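Local atomic coordinates of vaginolysin (Gardnerella vaginalis, PDB entry 5IMY), a protein that probably acts as a secreted, cholesterol-binding cytolysin that inserts beta strands into host membranes and lyses the cells. Residues A[120-132]-A[149-163]. Numbering follows the deposited sequence.
Sequences VDLPGFHGGESAV and LVSKWNAQYGASHHV
Trp-153, Tyr-157 and Phe-125 form an aromatic cluster where the connecting loop of a beta hairpin, between antiparallel strands 116-120 and 131-134, folds over the last turns of helix 139-158, in the thiol-activated cytolysin region of the chain. The indole NE1 of Trp-153 gives its hydrogen to the carbonyl O of Pro-123, an almost straight bond (164°) at the indole edge; the modelled 2.4 Å is very short, so its exact length is doubtful. With CG anti to the backbone N (chi1 -175°), the indole reaches the loop and takes Leu-122 CB over one face, a CH-pi contact 3.7 Å from the five-membered ring centroid. The ring of Phe-125 is set obliquely to this indole: Trp-153 CD1 lies over one face of the phenyl ring, off toward the rim, while Ser-130 CA of its own loop sits over the centre of the other. Tyr-157 turns its edge toward Phe-125, an edge-to-face pair with planes 63° apart, and lays its own face against the backbone at Gly-124 and Phe-125 N. Lys-152, bent at chi3, passes the edge of Phe-125 and donates from NZ to Glu-129 O, in the carbonyl plane, at 2.8 Å. Farther along, Val-120 and Val-132 pack on Leu-149, and Pro-123 CG meets Val-163 CG2. At the start of the loop Asp-121 OD1 accepts from Thr-220 N of strand 208-223. Glu-129 OE1 collects several donors: His-126 N reaches its anti side from 3.0 Å, tilted out of the carboxylate plane, His-126 ND1 adds a weak bond, and Tyr-157 OH donates to its syn lone pair at 3.2 Å.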
ATOM      1  N   VAL A 120     -23.204 -47.390   9.378  1.00 48.27           N
ATOM      2  CA  VAL A 120     -22.200 -46.685  10.162  1.00 39.25           C
ATOM      3  C   VAL A 120     -20.828 -47.142   9.692  1.00 42.83           C
ATOM      4  O   VAL A 120     -20.611 -48.334   9.444  1.00 49.91           O
ATOM      5  CB  VAL A 120     -22.385 -46.933  11.674  1.00 36.35           C
ATOM      6  CG1 VAL A 120     -22.143 -48.398  12.023  1.00 46.78           C
ATOM      7  CG2 VAL A 120     -21.476 -46.022  12.481  1.00 39.98           C
ATOM      8  N   ASP A 121     -19.905 -46.192   9.566  1.00 35.81           N
ATOM      9  CA  ASP A 121     -18.594 -46.442   8.972  1.00 42.72           C
ATOM     10  C   ASP A 121     -17.532 -46.771  10.011  1.00 42.82           C
ATOM     11  O   ASP A 121     -16.393 -46.306   9.909  1.00 46.24           O
ATOM     12  CB  ASP A 121     -18.181 -45.231   8.142  1.00 45.31           C
ATOM     13  CG  ASP A 121     -17.986 -43.986   8.982  1.00 41.77           C
ATOM     14  OD1 ASP A 121     -18.419 -43.977  10.153  1.00 44.16           O
ATOM     15  OD2 ASP A 121     -17.400 -43.009   8.467  1.00 44.89           O
ATOM     16  N   LEU A 122     -17.866 -47.585  11.014  1.00 46.43           N
ATOM     17  CA  LEU A 122     -16.912 -47.899  12.071  1.00 47.42           C
ATOM     18  C   LEU A 122     -16.016 -49.065  11.657  1.00 42.83           C
ATOM     19  O   LEU A 122     -16.477 -49.999  10.995  1.00 47.98           O
ATOM     20  CB  LEU A 122     -17.643 -48.249  13.363  1.00 40.73           C
ATOM     21  CG  LEU A 122     -18.254 -47.056  14.100  1.00 38.19           C
ATOM     22  CD1 LEU A 122     -19.228 -47.515  15.173  1.00 35.44           C
ATOM     23  CD2 LEU A 122     -17.160 -46.197  14.713  1.00 40.75           C
ATOM     24  N   PRO A 123     -14.738 -49.047  12.037  1.00 55.16           N
ATOM     25  CA  PRO A 123     -13.843 -50.135  11.634  1.00 53.50           C
ATOM     26  C   PRO A 123     -14.183 -51.429  12.353  1.00 59.02           C
ATOM     27  O   PRO A 123     -14.724 -51.432  13.461  1.00 61.50           O
ATOM     28  CB  PRO A 123     -12.457 -49.621  12.034  1.00 50.28           C
ATOM     29  CG  PRO A 123     -12.721 -48.740  13.187  1.00 52.90           C
ATOM     30  CD  PRO A 123     -14.060 -48.090  12.929  1.00 52.90           C
ATOM     31  N   GLY A 124     -13.836 -52.537  11.710  1.00 61.03           N
ATOM     32  CA  GLY A 124     -14.303 -53.840  12.135  1.00 62.18           C
ATOM     33  C   GLY A 124     -15.470 -54.266  11.274  1.00 67.10           C
ATOM     34  O   GLY A 124     -15.496 -53.980  10.074  1.00 70.29           O
ATOM     35  N   PHE A 125     -16.452 -54.938  11.873  1.00 75.74           N
ATOM     36  CA  PHE A 125     -17.696 -55.263  11.183  1.00 80.14           C
ATOM     37  C   PHE A 125     -17.479 -56.184   9.989  1.00 85.55           C
ATOM     38  O   PHE A 125     -16.367 -56.282   9.455  1.00 78.57           O
ATOM     39  CB  PHE A 125     -18.399 -53.984  10.709  1.00 71.41           C
ATOM     40  CG  PHE A 125     -19.257 -53.326  11.755  1.00 71.22           C
ATOM     41  CD1 PHE A 125     -20.106 -54.074  12.551  1.00 72.85           C
ATOM     42  CD2 PHE A 125     -19.219 -51.953  11.933  1.00 63.84           C
ATOM     43  CE1 PHE A 125     -20.896 -53.471  13.507  1.00 65.96           C
ATOM     44  CE2 PHE A 125     -20.008 -51.342  12.888  1.00 61.79           C
ATOM     45  CZ  PHE A 125     -20.847 -52.104  13.676  1.00 62.61           C
ATOM     46  N   HIS A 126     -18.544 -56.861   9.572  1.00 92.17           N
ATOM     47  CA  HIS A 126     -18.573 -57.601   8.324  1.00 89.49           C
ATOM     48  C   HIS A 126     -19.677 -57.037   7.440  1.00 87.65           C
ATOM     49  O   HIS A 126     -20.503 -56.231   7.876  1.00 93.36           O
ATOM     50  CB  HIS A 126     -18.794 -59.101   8.563  1.00 86.92           C
ATOM     51  CG  HIS A 126     -17.904 -59.685   9.615  1.00 93.17           C
ATOM     52  ND1 HIS A 126     -18.218 -59.651  10.956  1.00 92.51           N
ATOM     53  CD2 HIS A 126     -16.709 -60.316   9.525  1.00 89.77           C
ATOM     54  CE1 HIS A 126     -17.256 -60.236  11.647  1.00 90.09           C
ATOM     55  NE2 HIS A 126     -16.329 -60.648  10.803  1.00 92.92           N
ATOM     56  N   GLY A 127     -19.684 -57.464   6.180  1.00 87.94           N
ATOM     57  CA  GLY A 127     -20.746 -57.075   5.274  1.00 85.40           C
ATOM     58  C   GLY A 127     -22.107 -57.339   5.881  1.00 96.61           C
ATOM     59  O   GLY A 127     -22.368 -58.443   6.371  1.00 98.08           O
ATOM     60  N   GLY A 128     -22.980 -56.332   5.873  1.00103.79           N
ATOM     61  CA  GLY A 128     -24.289 -56.445   6.477  1.00 99.09           C
ATOM     62  C   GLY A 128     -24.327 -56.234   7.974  1.00 91.15           C
ATOM     63  O   GLY A 128     -25.409 -55.991   8.522  1.00 84.70           O
ATOM     64  N   GLU A 129     -23.184 -56.316   8.658  1.00 88.86           N
ATOM     65  CA  GLU A 129     -23.164 -56.142  10.107  1.00 90.26           C
ATOM     66  C   GLU A 129     -23.290 -54.676  10.502  1.00 79.42           C
ATOM     67  O   GLU A 129     -23.912 -54.357  11.520  1.00 73.65           O
ATOM     68  CB  GLU A 129     -21.876 -56.731  10.687  1.00 90.14           C
ATOM     69  CG  GLU A 129     -22.088 -57.885  11.653  1.00 85.53           C
ATOM     70  CD  GLU A 129     -20.838 -58.217  12.446  1.00 84.23           C
ATOM     71  OE1 GLU A 129     -19.779 -57.618  12.168  1.00 84.54           O
ATOM     72  OE2 GLU A 129     -20.914 -59.076  13.349  1.00 82.51           O
ATOM     73  N   SER A 130     -22.709 -53.774   9.712  1.00 76.86           N
ATOM     74  CA  SER A 130     -22.658 -52.359  10.060  1.00 73.00           C
ATOM     75  C   SER A 130     -23.929 -51.603   9.687  1.00 65.85           C
ATOM     76  O   SER A 130     -23.967 -50.379   9.850  1.00 58.95           O
ATOM     77  CB  SER A 130     -21.458 -51.695   9.382  1.00 69.42           C
ATOM     78  OG  SER A 130     -21.723 -51.445   8.013  1.00 71.88           O
ATOM     79  N   ALA A 131     -24.958 -52.288   9.196  1.00 61.56           N
ATOM     80  CA  ALA A 131     -26.192 -51.641   8.784  1.00 60.48           C
ATOM     81  C   ALA A 131     -27.362 -52.163   9.605  1.00 57.69           C
ATOM     82  O   ALA A 131     -27.325 -53.267  10.158  1.00 67.66           O
ATOM     83  CB  ALA A 131     -26.468 -51.865   7.291  1.00 63.35           C
ATOM     84  N   VAL A 132     -28.407 -51.345   9.683  1.00 47.80           N
ATOM     85  CA  VAL A 132     -29.646 -51.713  10.359  1.00 43.30           C
ATOM     86  C   VAL A 132     -30.798 -51.058   9.619  1.00 44.15           C
ATOM     87  O   VAL A 132     -30.681 -49.929   9.134  1.00 45.37           O
ATOM     88  CB  VAL A 132     -29.637 -51.296  11.847  1.00 44.34           C
ATOM     89  CG1 VAL A 132     -29.274 -49.824  11.988  1.00 43.53           C
ATOM     90  CG2 VAL A 132     -30.988 -51.577  12.498  1.00 52.01           C
ATOM     91  N   LEU A 149     -26.512 -49.653  17.183  1.00 35.44           N
ATOM     92  CA  LEU A 149     -25.359 -50.076  16.396  1.00 38.14           C
ATOM     93  C   LEU A 149     -24.054 -49.776  17.117  1.00 41.99           C
ATOM     94  O   LEU A 149     -23.152 -50.619  17.164  1.00 43.49           O
ATOM     95  CB  LEU A 149     -25.377 -49.390  15.031  1.00 35.66           C
ATOM     96  CG  LEU A 149     -25.668 -50.313  13.855  1.00 40.29           C
ATOM     97  CD1 LEU A 149     -27.005 -50.998  14.049  1.00 52.55           C
ATOM     98  CD2 LEU A 149     -25.643 -49.522  12.559  1.00 50.63           C
ATOM     99  N   VAL A 150     -23.935 -48.571  17.677  1.00 40.90           N
ATOM    100  CA  VAL A 150     -22.727 -48.210  18.410  1.00 40.36           C
ATOM    101  C   VAL A 150     -22.557 -49.121  19.618  1.00 41.72           C
ATOM    102  O   VAL A 150     -21.449 -49.582  19.917  1.00 41.49           O
ATOM    103  CB  VAL A 150     -22.779 -46.726  18.820  1.00 43.53           C
ATOM    104  CG1 VAL A 150     -21.464 -46.300  19.458  1.00 47.42           C
ATOM    105  CG2 VAL A 150     -23.104 -45.845  17.616  1.00 34.47           C
ATOM    106  N   SER A 151     -23.653 -49.398  20.326  1.00 46.12           N
ATOM    107  CA  SER A 151     -23.595 -50.307  21.465  1.00 42.68           C
ATOM    108  C   SER A 151     -23.109 -51.691  21.045  1.00 47.94           C
ATOM    109  O   SER A 151     -22.367 -52.347  21.786  1.00 50.18           O
ATOM    110  CB  SER A 151     -24.969 -50.397  22.129  1.00 47.67           C
ATOM    111  OG  SER A 151     -25.101 -51.591  22.879  1.00 63.31           O
ATOM    112  N   LYS A 152     -23.514 -52.149  19.859  1.00 42.67           N
ATOM    113  CA  LYS A 152     -23.063 -53.452  19.380  1.00 42.02           C
ATOM    114  C   LYS A 152     -21.600 -53.408  18.963  1.00 45.80           C
ATOM    115  O   LYS A 152     -20.855 -54.370  19.188  1.00 47.75           O
ATOM    116  CB  LYS A 152     -23.936 -53.915  18.214  1.00 45.72           C
ATOM    117  CG  LYS A 152     -23.496 -55.243  17.604  1.00 46.74           C
ATOM    118  CD  LYS A 152     -24.380 -55.661  16.442  1.00 48.41           C
ATOM    119  CE  LYS A 152     -24.314 -54.658  15.302  1.00 51.71           C
ATOM    120  NZ  LYS A 152     -24.881 -55.205  14.040  1.00 60.03           N
ATOM    121  N   TRP A 153     -21.170 -52.306  18.347  1.00 47.96           N
ATOM    122  CA  TRP A 153     -19.771 -52.180  17.950  1.00 45.42           C
ATOM    123  C   TRP A 153     -18.861 -52.096  19.168  1.00 47.11           C
ATOM    124  O   TRP A 153     -17.814 -52.753  19.215  1.00 48.69           O
ATOM    125  CB  TRP A 153     -19.588 -50.952  17.059  1.00 46.75           C
ATOM    126  CG  TRP A 153     -18.202 -50.808  16.508  1.00 45.10           C
ATOM    127  CD1 TRP A 153     -17.730 -51.322  15.336  1.00 46.84           C
ATOM    128  CD2 TRP A 153     -17.106 -50.105  17.107  1.00 43.98           C
ATOM    129  NE1 TRP A 153     -16.411 -50.982  15.167  1.00 44.62           N
ATOM    130  CE2 TRP A 153     -16.003 -50.235  16.241  1.00 43.70           C
ATOM    131  CE3 TRP A 153     -16.951 -49.377  18.291  1.00 47.81           C
ATOM    132  CZ2 TRP A 153     -14.762 -49.665  16.519  1.00 52.97           C
ATOM    133  CZ3 TRP A 153     -15.719 -48.812  18.566  1.00 47.79           C
ATOM    134  CH2 TRP A 153     -14.641 -48.960  17.684  1.00 50.85           C
ATOM    135  N   ASN A 154     -19.244 -51.298  20.169  1.00 46.58           N
ATOM    136  CA  ASN A 154     -18.419 -51.157  21.364  1.00 50.26           C
ATOM    137  C   ASN A 154     -18.240 -52.486  22.086  1.00 53.48           C
ATOM    138  O   ASN A 154     -17.200 -52.714  22.715  1.00 59.03           O
ATOM    139  CB  ASN A 154     -19.036 -50.127  22.310  1.00 52.43           C
ATOM    140  CG  ASN A 154     -18.983 -48.716  21.756  1.00 61.90           C
ATOM    141  OD1 ASN A 154     -18.132 -48.394  20.927  1.00 62.62           O
ATOM    142  ND2 ASN A 154     -19.890 -47.864  22.219  1.00 59.05           N
ATOM    143  N   ALA A 155     -19.234 -53.374  22.011  1.00 50.18           N
ATOM    144  CA  ALA A 155     -19.142 -54.651  22.708  1.00 46.99           C
ATOM    145  C   ALA A 155     -18.302 -55.658  21.932  1.00 48.72           C
ATOM    146  O   ALA A 155     -17.558 -56.441  22.533  1.00 58.91           O
ATOM    147  CB  ALA A 155     -20.542 -55.212  22.961  1.00 41.73           C
ATOM    148  N   GLN A 156     -18.401 -55.652  20.603  1.00 52.34           N
ATOM    149  CA  GLN A 156     -17.676 -56.613  19.781  1.00 55.91           C
ATOM    150  C   GLN A 156     -16.281 -56.140  19.398  1.00 60.74           C
ATOM    151  O   GLN A 156     -15.377 -56.971  19.249  1.00 68.40           O
ATOM    152  CB  GLN A 156     -18.459 -56.915  18.500  1.00 60.31           C
ATOM    153  CG  GLN A 156     -19.736 -57.710  18.709  1.00 62.82           C
ATOM    154  CD  GLN A 156     -20.351 -58.171  17.399  1.00 72.70           C
ATOM    155  OE1 GLN A 156     -19.667 -58.258  16.378  1.00 70.36           O
ATOM    156  NE2 GLN A 156     -21.645 -58.465  17.421  1.00 69.40           N
ATOM    157  N   TYR A 157     -16.082 -54.831  19.231  1.00 61.66           N
ATOM    158  CA  TYR A 157     -14.816 -54.305  18.741  1.00 58.23           C
ATOM    159  C   TYR A 157     -14.286 -53.128  19.547  1.00 59.65           C
ATOM    160  O   TYR A 157     -13.207 -52.618  19.222  1.00 60.33           O
ATOM    161  CB  TYR A 157     -14.954 -53.882  17.269  1.00 60.79           C
ATOM    162  CG  TYR A 157     -15.548 -54.954  16.384  1.00 66.32           C
ATOM    163  CD1 TYR A 157     -14.759 -55.975  15.871  1.00 73.48           C
ATOM    164  CD2 TYR A 157     -16.898 -54.943  16.059  1.00 61.22           C
ATOM    165  CE1 TYR A 157     -15.299 -56.957  15.061  1.00 71.05           C
ATOM    166  CE2 TYR A 157     -17.447 -55.919  15.251  1.00 68.27           C
ATOM    167  CZ  TYR A 157     -16.644 -56.924  14.754  1.00 70.78           C
ATOM    168  OH  TYR A 157     -17.188 -57.897  13.948  1.00 77.58           O
ATOM    169  N   GLY A 158     -15.002 -52.679  20.575  1.00 57.01           N
ATOM    170  CA  GLY A 158     -14.510 -51.611  21.423  1.00 64.16           C
ATOM    171  C   GLY A 158     -13.147 -51.932  21.999  1.00 71.43           C
ATOM    172  O   GLY A 158     -12.196 -51.163  21.827  1.00 69.91           O
ATOM    173  N   ALA A 159     -13.044 -53.072  22.687  1.00 77.22           N
ATOM    174  CA  ALA A 159     -11.750 -53.525  23.187  1.00 74.17           C
ATOM    175  C   ALA A 159     -10.712 -53.539  22.076  1.00 71.64           C
ATOM    176  O   ALA A 159      -9.550 -53.174  22.292  1.00 74.37           O
ATOM    177  CB  ALA A 159     -11.884 -54.919  23.801  1.00 78.02           C
ATOM    178  N   SER A 160     -11.117 -53.948  20.876  1.00 74.21           N
ATOM    179  CA  SER A 160     -10.198 -54.036  19.752  1.00 70.26           C
ATOM    180  C   SER A 160      -9.863 -52.650  19.207  1.00 79.14           C
ATOM    181  O   SER A 160      -8.887 -52.031  19.645  1.00 80.80           O
ATOM    182  CB  SER A 160     -10.786 -54.936  18.655  1.00 69.93           C
ATOM    183  OG  SER A 160     -11.561 -55.980  19.213  1.00 66.34           O
ATOM    184  N   HIS A 161     -10.657 -52.150  18.265  1.00 74.31           N
ATOM    185  CA  HIS A 161     -10.237 -51.033  17.431  1.00 66.47           C
ATOM    186  C   HIS A 161     -10.284 -49.717  18.199  1.00 65.08           C
ATOM    187  O   HIS A 161     -11.272 -49.413  18.876  1.00 64.03           O
ATOM    188  CB  HIS A 161     -11.123 -50.946  16.190  1.00 65.43           C
ATOM    189  CG  HIS A 161     -11.120 -52.192  15.361  1.00 59.68           C
ATOM    190  ND1 HIS A 161     -11.717 -53.362  15.777  1.00 63.38           N
ATOM    191  CD2 HIS A 161     -10.590 -52.452  14.142  1.00 66.11           C
ATOM    192  CE1 HIS A 161     -11.557 -54.290  14.849  1.00 66.62           C
ATOM    193  NE2 HIS A 161     -10.877 -53.762  13.847  1.00 61.78           N
ATOM    194  N   HIS A 162      -9.208 -48.944  18.091  1.00 76.00           N
ATOM    195  CA  HIS A 162      -9.156 -47.579  18.600  1.00 76.51           C
ATOM    196  C   HIS A 162      -9.284 -46.632  17.414  1.00 68.21           C
ATOM    197  O   HIS A 162      -8.476 -46.688  16.481  1.00 71.55           O
ATOM    198  CB  HIS A 162      -7.855 -47.325  19.363  1.00 77.85           C
ATOM    199  CG  HIS A 162      -7.727 -48.126  20.621  1.00 83.25           C
ATOM    200  ND1 HIS A 162      -6.652 -48.005  21.475  1.00 87.18           N
ATOM    201  CD2 HIS A 162      -8.540 -49.060  21.171  1.00 83.65           C
ATOM    202  CE1 HIS A 162      -6.807 -48.829  22.496  1.00 91.10           C
ATOM    203  NE2 HIS A 162      -7.944 -49.481  22.335  1.00 85.28           N
ATOM    204  N   VAL A 163     -10.297 -45.771  17.450  1.00 62.42           N
ATOM    205  CA  VAL A 163     -10.666 -44.928  16.318  1.00 58.66           C
ATOM    206  C   VAL A 163     -10.270 -43.493  16.631  1.00 58.80           C
ATOM    207  O   VAL A 163     -10.636 -42.953  17.682  1.00 55.99           O
ATOM    208  CB  VAL A 163     -12.172 -45.032  16.018  1.00 61.75           C
ATOM    209  CG1 VAL A 163     -12.597 -44.005  14.966  1.00 53.36           C
ATOM    210  CG2 VAL A 163     -12.519 -46.433  15.567  1.00 64.30           C
TER